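Glycoside hydrolase family 81 (Clostridium thermocellum, PDB 6FOP) probably hydrolyses beta-1,3-glucans such as laminarin as a family 81 endo-beta-1,3-glucanase of the cellulosome, here carrying an engineered glutamate-to-alanine substitution. Local coordinates at residues E65-K71 with H85-V91; Q429-R433 with W507-T511. One frame throughout, in Å; residues are numbered along the deposited sequence.

Overall arrangement
Following the chain from its N terminus, interaction 1 comes first: strand 66-70 runs out, and 18 residues later, after an excursion whose strand 80-82 pairs with 559-561 in another sheet, the chain returns as strand 89-93 beside it, closing a local loop within the antiparallel sheet of the N-terminal beta-rich part. Interaction 2 opens much later, in the helical C-terminal family 81 domain, where segments 429-433 and 507-511, on helices 416-433 and 494-511, meet with 73 residues between them. The two loops follow in series, neither nesting nor crossing. Their centres lie about 49 Å apart on opposite sides of the chain's centre, so each ties together its own part of the fold.

Interaction 1: residues E65-K71 with H85-V91; sequences EGIEVGK and HKNDFTV
V69 lays its CB over one face of the F89 ring, 4.0 Å from the centroid and 22° off the normal, a CH-pi contact with chi1 t and p respectively. Strands 66-70 and 89-91, neighbours between 59-63 and 143-147 in one sheet, run antiparallel (146°, axes 4.3 Å apart), pairing I67 with V91, E68 with T90 and V69 with F89. I67 N donates to V91 O (3.0 Å), V91 N to I67 O (2.8 Å) and V69 N to F89 O (2.8 Å). V69 O receives both D88 N (2.8 Å) and F89 N (3.2 Å), a classic beta bulge. A CB at G66 would clash with V91 O, and one at G70 with K86 O. V69 CG2 lies 4.0 Å from V91 CG2, and I203 touches both V69 and F89. On the other face E68 (m, t) takes H85 NE2 on OE1 at 2.8 Å, while K63 pairs with its OE2 and T59 bonds H85 ND1. D88 OD2 accepts K71 N (3.0 Å), and K86 NZ hydrogen-bonds K71 O (2.8 Å) and salt-bridges D88 OD1 (2.7 Å). Thus V69, F89 and V91 make one face apolar, E68 and T90 the other polar, and polar partners gather round buried E68 and D88.

Interaction 2: residues Q429-R433 with W507-T511; sequences QIALR and WGEAT
Two helical segments, 429-433 and 507-511, run nearly parallel, their N-to-C directions 15° apart and their axes 8.6 Å from each other at closest approach. They lie on the longer helices 416-433 and 494-511. The nearest CA atoms are those of L432 and A510, 5.1 Å apart. The close approach of the helices rests on small residues facing each other: A431 and A510 both aim CA-to-CB toward the opposite helix, bringing their CB atoms to 3.8 Å. L432 starts sideways, but its m, t rotamer brings CD2 to 3.6 Å from the CB of A510. W507 points its CA-to-CB bond away, yet with chi1 t the indole returns to the interface, where CZ3 lies 3.7 Å from A431 CB. The CG2 of T511 approaches A431 CB more loosely, at 4.2 Å. T511 OG1 bonds back to W507 O at 2.8 Å, its chi1 being p, while E448 accepts the indole NE1 of W507. A438 of helix 435-438 touches both A431 and W507, extending the apolar patch. No direct hydrogen bond joins the segments; instead water 2 donates to A431 O (2.9 Å) and to A510 O (2.8 Å), linking the two carbonyls. This is close alanine-mediated helix packing within the family 81 C-terminal domain, whose six-hairpin clan and helical make-up are consistent with an (alpha/alpha)6 barrel. Contact between the helices is therefore almost wholly van der Waals, with only 174 Å² buried, and its polar component is a single water shared by two backbone carbonyls.

Interaction 1: residues E65-K71 with H85-V91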
# COMPACT_ATOMS: atom_id res chain seq x y z
N GLU A 65 2.18 -31.82 2.37
CA GLU A 65 2.92 -32.50 1.29
C GLU A 65 4.05 -31.63 0.72
O GLU A 65 5.05 -32.15 0.23
CB GLU A 65 1.95 -32.87 0.14
CG GLU A 65 2.61 -33.55 -1.06
CD GLU A 65 1.68 -33.82 -2.21
OE1 GLU A 65 0.49 -33.43 -2.16
OE2 GLU A 65 2.17 -34.40 -3.21
N GLY A 66 3.87 -30.32 0.71
CA GLY A 66 4.83 -29.46 0.03
C GLY A 66 4.23 -28.12 -0.36
O GLY A 66 3.40 -27.56 0.39
N ILE A 67 4.62 -27.64 -1.54
CA ILE A 67 4.25 -26.30 -2.00
C ILE A 67 3.40 -26.38 -3.26
O ILE A 67 3.90 -26.77 -4.34
CB ILE A 67 5.49 -25.41 -2.30
CG1 ILE A 67 6.53 -25.43 -1.15
CG2 ILE A 67 5.03 -23.98 -2.56
CD1 ILE A 67 7.66 -26.42 -1.32
N GLU A 68 2.12 -26.01 -3.16
CA GLU A 68 1.28 -25.91 -4.34
C GLU A 68 1.77 -24.74 -5.17
O GLU A 68 2.08 -23.69 -4.61
CB GLU A 68 -0.19 -25.68 -4.02
CG GLU A 68 -0.83 -26.77 -3.18
CD GLU A 68 -2.33 -26.66 -3.09
OE1 GLU A 68 -2.88 -25.56 -3.32
OE2 GLU A 68 -2.98 -27.67 -2.74
N VAL A 69 1.77 -24.91 -6.47
CA VAL A 69 2.12 -23.91 -7.47
C VAL A 69 0.98 -23.80 -8.47
O VAL A 69 0.47 -24.83 -8.95
CB VAL A 69 3.41 -24.28 -8.22
CG1 VAL A 69 3.73 -23.25 -9.30
CG2 VAL A 69 4.58 -24.45 -7.27
N GLY A 70 0.59 -22.58 -8.82
CA GLY A 70 -0.41 -22.41 -9.86
C GLY A 70 -0.37 -21.05 -10.53
O GLY A 70 0.25 -20.10 -10.02
N LYS A 71 -1.09 -20.96 -11.65
CA LYS A 71 -1.36 -19.71 -12.30
C LYS A 71 -2.87 -19.58 -12.30
O LYS A 71 -3.56 -20.40 -12.89
CB LYS A 71 -0.85 -19.62 -13.74
CG LYS A 71 -1.00 -18.18 -14.28
CD LYS A 71 -0.41 -17.97 -15.63
CE LYS A 71 -0.65 -16.57 -16.11
NZ LYS A 71 -2.04 -16.35 -16.54
N HIS A 85 -6.13 -18.71 -6.27
CA HIS A 85 -5.09 -19.73 -6.28
C HIS A 85 -5.72 -21.10 -6.56
O HIS A 85 -6.75 -21.45 -5.97
CB HIS A 85 -4.35 -19.78 -4.95
CG HIS A 85 -3.48 -20.99 -4.80
ND1 HIS A 85 -2.30 -21.16 -5.49
CD2 HIS A 85 -3.68 -22.14 -4.10
CE1 HIS A 85 -1.81 -22.36 -5.23
NE2 HIS A 85 -2.61 -22.96 -4.36
N LYS A 86 -5.09 -21.86 -7.45
CA LYS A 86 -5.39 -23.28 -7.65
C LYS A 86 -4.07 -24.04 -7.77
O LYS A 86 -3.05 -23.49 -8.16
CB LYS A 86 -6.29 -23.51 -8.88
CG LYS A 86 -5.73 -22.91 -10.16
CD LYS A 86 -6.11 -23.62 -11.42
CE LYS A 86 -5.79 -22.77 -12.61
NZ LYS A 86 -4.47 -23.00 -13.19
N ASN A 87 -4.12 -25.31 -7.43
CA ASN A 87 -2.99 -26.24 -7.52
C ASN A 87 -2.83 -26.78 -8.93
O ASN A 87 -3.63 -27.63 -9.37
CB ASN A 87 -3.23 -27.38 -6.52
CG ASN A 87 -2.13 -28.41 -6.48
OD1 ASN A 87 -0.97 -28.10 -6.43
ND2 ASN A 87 -2.54 -29.68 -6.46
N ASP A 88 -1.83 -26.29 -9.67
CA ASP A 88 -1.48 -26.93 -10.94
C ASP A 88 -0.55 -28.09 -10.65
O ASP A 88 -0.70 -29.18 -11.23
CB ASP A 88 -0.86 -25.91 -11.92
CG ASP A 88 -1.86 -24.89 -12.44
OD1 ASP A 88 -3.07 -25.20 -12.55
OD2 ASP A 88 -1.42 -23.73 -12.76
N PHE A 89 0.42 -27.90 -9.76
CA PHE A 89 1.22 -29.03 -9.26
C PHE A 89 1.74 -28.69 -7.88
O PHE A 89 1.95 -27.50 -7.54
CB PHE A 89 2.38 -29.42 -10.19
CG PHE A 89 3.30 -28.29 -10.51
CD1 PHE A 89 4.41 -28.04 -9.70
CD2 PHE A 89 3.11 -27.53 -11.64
CE1 PHE A 89 5.29 -27.02 -10.00
CE2 PHE A 89 3.97 -26.49 -11.94
CZ PHE A 89 5.08 -26.26 -11.14
N THR A 90 1.98 -29.72 -7.07
CA THR A 90 2.59 -29.56 -5.78
C THR A 90 4.05 -30.02 -5.85
O THR A 90 4.34 -31.13 -6.32
CB THR A 90 1.79 -30.33 -4.70
OG1 THR A 90 0.49 -29.71 -4.54
CG2 THR A 90 2.48 -30.32 -3.40
N VAL A 91 4.95 -29.16 -5.39
CA VAL A 91 6.36 -29.50 -5.27
C VAL A 91 6.51 -30.17 -3.92
O VAL A 91 6.48 -29.51 -2.88
CB VAL A 91 7.25 -28.25 -5.36
CG1 VAL A 91 8.72 -28.58 -5.13
CG2 VAL A 91 7.09 -27.57 -6.71
O HOH W 1 -1.28 -32.48 -4.05

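Interaction 2: residues Q429-R433 with W507-T511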
# COMPACT_ATOMS: atom_id res chain seq x y z
N GLN A 429 0.23 18.86 11.69
CA GLN A 429 -0.37 20.19 11.78
C GLN A 429 0.19 20.96 12.99
O GLN A 429 0.43 22.17 12.89
CB GLN A 429 -1.88 20.10 11.84
CG GLN A 429 -2.57 19.58 10.58
CD GLN A 429 -2.34 20.44 9.35
OE1 GLN A 429 -1.91 21.59 9.44
NE2 GLN A 429 -2.61 19.89 8.17
N ILE A 430 0.40 20.28 14.12
CA ILE A 430 1.05 20.93 15.25
C ILE A 430 2.47 21.35 14.87
O ILE A 430 2.89 22.49 15.16
CB ILE A 430 1.02 20.08 16.52
CG1 ILE A 430 -0.40 19.84 16.97
CG2 ILE A 430 1.84 20.73 17.63
CD1 ILE A 430 -0.54 18.75 17.97
N ALA A 431 3.22 20.44 14.25
CA ALA A 431 4.61 20.75 13.86
C ALA A 431 4.79 21.96 12.96
O ALA A 431 5.76 22.71 13.10
CB ALA A 431 5.25 19.53 13.23
N LEU A 432 3.83 22.19 12.07
CA LEU A 432 3.85 23.34 11.16
C LEU A 432 3.70 24.66 11.94
O LEU A 432 4.12 25.70 11.46
CB LEU A 432 2.73 23.23 10.12
CG LEU A 432 2.97 22.15 9.08
CD1 LEU A 432 1.67 21.82 8.34
CD2 LEU A 432 4.06 22.57 8.10
N ARG A 433 3.13 24.58 13.14
CA ARG A 433 2.84 25.74 13.98
C ARG A 433 3.75 25.87 15.19
O ARG A 433 3.84 26.95 15.77
CB ARG A 433 1.39 25.66 14.45
CG ARG A 433 0.39 25.77 13.31
CD ARG A 433 -0.95 25.24 13.71
NE ARG A 433 -1.95 25.51 12.68
CZ ARG A 433 -2.14 24.79 11.57
NH1 ARG A 433 -1.44 23.70 11.35
NH2 ARG A 433 -3.06 25.12 10.70
N TRP A 507 4.90 16.06 8.05
CA TRP A 507 5.78 15.97 9.21
C TRP A 507 7.24 16.18 8.85
O TRP A 507 7.96 16.93 9.50
CB TRP A 507 5.60 14.61 9.89
CG TRP A 507 6.51 14.42 11.05
CD1 TRP A 507 7.72 13.78 11.04
CD2 TRP A 507 6.34 14.93 12.37
NE1 TRP A 507 8.31 13.85 12.28
CE2 TRP A 507 7.49 14.56 13.11
CE3 TRP A 507 5.34 15.66 13.02
CZ2 TRP A 507 7.64 14.87 14.47
CZ3 TRP A 507 5.50 15.98 14.34
CH2 TRP A 507 6.64 15.58 15.06
N GLY A 508 7.70 15.49 7.82
CA GLY A 508 9.07 15.61 7.39
C GLY A 508 9.43 17.01 6.97
O GLY A 508 10.45 17.56 7.37
N GLU A 509 8.57 17.64 6.19
CA GLU A 509 8.86 18.99 5.76
C GLU A 509 8.78 19.97 6.94
O GLU A 509 9.64 20.84 7.07
CB GLU A 509 7.91 19.41 4.64
CG GLU A 509 8.20 20.77 4.04
CD GLU A 509 9.51 20.90 3.31
OE1 GLU A 509 10.27 19.91 3.10
OE2 GLU A 509 9.83 22.03 2.95
N ALA A 510 7.80 19.80 7.82
CA ALA A 510 7.65 20.70 8.97
C ALA A 510 8.84 20.65 9.92
O ALA A 510 9.19 21.64 10.54
CB ALA A 510 6.39 20.38 9.75
N THR A 511 9.43 19.46 10.06
CA THR A 511 10.54 19.27 10.99
C THR A 511 11.91 19.36 10.32
O THR A 511 12.93 19.19 10.99
CB THR A 511 10.40 17.93 11.74
OG1 THR A 511 10.42 16.85 10.81
CG2 THR A 511 9.11 17.88 12.58
O HOH W 2 8.40 21.64 13.27